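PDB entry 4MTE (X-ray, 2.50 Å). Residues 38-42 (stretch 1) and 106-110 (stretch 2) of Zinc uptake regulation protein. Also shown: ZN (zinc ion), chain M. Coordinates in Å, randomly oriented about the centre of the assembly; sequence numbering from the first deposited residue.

Stretch 1 38-42: QDGAI
Stretch 2, residues 106-110: CGAVK

The two stretches belong to one chain, in which any two touching residues are at least 66 positions apart in sequence, and they meet through a small contact that buries 169 Å² summed over both sides. Stretch 1 is irregular. Stretch 2 begins as a loop and enters a strand at Val-109, which continues beyond Lys-110.

The backbone register is set at Gly-40 and Ala-108, whose CA atoms lie 4.1 Å apart. From there the chains diverge: Asp-39 CA is 8.3 Å from Gly-107 CA and 7.7 Å from Val-109 CA, while Ala-41 CA is 7.0 Å from Gly-107 CA and 6.4 Å from Val-109 CA. Such spreading describes a local crossing rather than a ladder of paired residues, and no hydrogen bond joins the stretches. Accordingly, Ala-41 N stays 4.0 Å from Gly-107 O, and Asp-39 O stays 4.2 Å from Val-109 N, both too long to count as bonds.

Conformation explains the close approach. Gly-40 is extended to an unusual degree, with phi/psi 178/-149, and it has no side chain. An ideal CB there would point toward stretch 2, only 2.8 Å from Ala-108 CA and 2.9 Å from Gly-107 O, both clashes, and a tight 3.2 Å from Val-109 N. Its absence lets Gly-40 CA come within 3.9 Å of Val-109 N. Asp-39 precedes it at -80/9, whereas Gln-38 (-75/141), Ala-41 (-77/165) and Ile-42 (-150/149) are more open. In stretch 2, Cys-106 at -72/-21 leads into Gly-107 at 82/-5, where the positive phi itself favours glycine. Ala-108 (-65/157), Val-109 (-141/145) and Lys-110 (-118/124) then extend the chain.

Van der Waals packing supplies the rest of the contact. Asp-39 O touches the methyl of Ala-108, with 3.4 Å from Asp-39 O to Ala-108 CB. Val-109, chi1 -58° (m), brings its CG2 to 3.8 Å from Ala-41 N, and its CG1 to 4.4 Å from Ala-41 CB. The latter is an apolar side-chain contact between two small groups, at a loose packing distance. CA-to-CB points sideways in Asp-39, Ala-41, Ala-108 and Val-109, so none of these bonds points straight at the other stretch.

Several side chains take no part. Ile-42, chi1/chi2 -173°/169° (both t), directs its CB away from stretch 2. Gln-38 (chi1 and chi2 m, chi3 -51°) and Lys-110 (chi1 -99°, chi2 and chi3 m, chi4 t) are out of reach. The Asp-39 carboxylate, with chi1 -48° (m) and chi2 -17°, forms no salt bridge across the contact.

The hydrogen bond and the metal contact identified here both involve Cys-106 of stretch 2, and neither crosses to stretch 1. Cys-106, chi1 76° (p), places SG 2.2 Å from the ZN ion, which three atoms elsewhere in the structure also bind. The same sulfur accepts a hydrogen bond from the backbone: Ala-108 N lies 3.6 Å from Cys-106 SG, with an N-H...S angle of 162°. This bond closes the turn through Gly-107 just before the crossing.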

ATOM      1  N   GLN D  38      16.560 -23.909  -2.648  1.00 69.28           N
ATOM      2  CA  GLN D  38      16.020 -23.210  -1.491  1.00 68.89           C
ATOM      3  C   GLN D  38      15.873 -24.146  -0.299  1.00 55.36           C
ATOM      4  O   GLN D  38      15.483 -25.305  -0.447  1.00 64.06           O
ATOM      5  CB  GLN D  38      14.672 -22.573  -1.833  1.00 57.47           C
ATOM      6  CG  GLN D  38      14.750 -21.554  -2.957  1.00 63.35           C
ATOM      7  CD  GLN D  38      15.647 -20.381  -2.613  1.00 51.97           C
ATOM      8  OE1 GLN D  38      15.500 -19.766  -1.558  1.00 46.53           O
ATOM      9  NE2 GLN D  38      16.586 -20.069  -3.499  1.00 52.66           N
ATOM     10  N   ASP D  39      16.182 -23.624   0.884  1.00 59.18           N
ATOM     11  CA  ASP D  39      16.066 -24.383   2.123  1.00 74.75           C
ATOM     12  C   ASP D  39      14.617 -24.409   2.606  1.00 71.23           C
ATOM     13  O   ASP D  39      14.331 -24.852   3.719  1.00 90.58           O
ATOM     14  CB  ASP D  39      16.960 -23.763   3.198  1.00 91.61           C
ATOM     15  CG  ASP D  39      18.364 -23.478   2.698  1.00 93.93           C
ATOM     16  OD1 ASP D  39      18.753 -24.042   1.653  1.00 92.78           O
ATOM     17  OD2 ASP D  39      19.080 -22.691   3.351  1.00103.65           O
ATOM     18  N   GLY D  40      13.709 -23.926   1.765  1.00 81.39           N
ATOM     19  CA  GLY D  40      12.299 -23.880   2.094  1.00 73.90           C
ATOM     20  C   GLY D  40      11.511 -23.248   0.964  1.00 61.04           C
ATOM     21  O   GLY D  40      11.898 -23.349  -0.200  1.00 53.62           O
ATOM     22  N   ALA D  41      10.413 -22.581   1.307  1.00 76.44           N
ATOM     23  CA  ALA D  41       9.558 -21.958   0.306  1.00 59.24           C
ATOM     24  C   ALA D  41      10.185 -20.665  -0.199  1.00 49.52           C
ATOM     25  O   ALA D  41      11.109 -20.131   0.415  1.00 54.88           O
ATOM     26  CB  ALA D  41       8.178 -21.685   0.886  1.00 54.20           C
ATOM     27  N   ILE D  42       9.674 -20.167  -1.321  1.00 44.97           N
ATOM     28  CA  ILE D  42      10.165 -18.928  -1.911  1.00 42.08           C
ATOM     29  C   ILE D  42       9.043 -18.216  -2.663  1.00 45.37           C
ATOM     30  O   ILE D  42       8.143 -18.858  -3.204  1.00 48.56           O
ATOM     31  CB  ILE D  42      11.344 -19.193  -2.870  1.00 34.68           C
ATOM     32  CG1 ILE D  42      11.953 -17.870  -3.345  1.00 47.89           C
ATOM     33  CG2 ILE D  42      10.895 -20.055  -4.054  1.00 45.44           C
ATOM     34  CD1 ILE D  42      13.276 -18.023  -4.065  1.00 44.46           C
ATOM     35  N   CYS D 106      12.598 -18.741  10.493  1.00 83.87           N
ATOM     36  CA  CYS D 106      13.625 -19.179   9.548  1.00105.36           C
ATOM     37  C   CYS D 106      13.032 -19.461   8.167  1.00112.31           C
ATOM     38  O   CYS D 106      13.751 -19.471   7.167  1.00104.40           O
ATOM     39  CB  CYS D 106      14.367 -20.411  10.073  1.00 80.12           C
ATOM     40  SG  CYS D 106      13.455 -21.949   9.931  1.00 99.07           S
ATOM     41  N   GLY D 107      11.725 -19.695   8.115  1.00 95.01           N
ATOM     42  CA  GLY D 107      11.016 -19.784   6.850  1.00 81.14           C
ATOM     43  C   GLY D 107      11.107 -21.130   6.155  1.00 91.19           C
ATOM     44  O   GLY D 107      10.472 -21.334   5.119  1.00 92.48           O
ATOM     45  N   ALA D 108      11.890 -22.047   6.714  1.00103.08           N
ATOM     46  CA  ALA D 108      12.025 -23.383   6.141  1.00 80.89           C
ATOM     47  C   ALA D 108      10.691 -24.111   6.228  1.00 80.88           C
ATOM     48  O   ALA D 108       9.851 -23.772   7.063  1.00 78.86           O
ATOM     49  CB  ALA D 108      13.107 -24.171   6.865  1.00 88.35           C
ATOM     50  N   VAL D 109      10.494 -25.105   5.365  1.00 66.68           N
ATOM     51  CA  VAL D 109       9.259 -25.879   5.380  1.00 62.35           C
ATOM     52  C   VAL D 109       9.504 -27.360   5.125  1.00 67.66           C
ATOM     53  O   VAL D 109      10.388 -27.726   4.350  1.00 75.73           O
ATOM     54  CB  VAL D 109       8.231 -25.348   4.350  1.00 82.73           C
ATOM     55  CG1 VAL D 109       7.900 -23.888   4.628  1.00 70.36           C
ATOM     56  CG2 VAL D 109       8.745 -25.528   2.924  1.00 93.64           C
ATOM     57  N   LYS D 110       8.715 -28.204   5.783  1.00 68.23           N
ATOM     58  CA  LYS D 110       8.786 -29.648   5.565  1.00 85.94           C
ATOM     59  C   LYS D 110       7.468 -30.183   5.020  1.00 73.82           C
ATOM     60  O   LYS D 110       6.411 -29.980   5.626  1.00 72.06           O
ATOM     61  CB  LYS D 110       9.145 -30.378   6.864  1.00 95.99           C
ATOM     62  CG  LYS D 110      10.618 -30.758   6.980  1.00 97.87           C
ATOM     63  CD  LYS D 110      10.964 -31.991   6.149  1.00 97.53           C
ATOM     64  CE  LYS D 110      10.411 -33.265   6.775  1.00102.08           C
ATOM     65  NZ  LYS D 110      10.920 -34.497   6.107  1.00 91.15           N
TER
HETATM   66 ZN    ZN M 201      12.986 -22.500  12.066  1.00103.70          ZN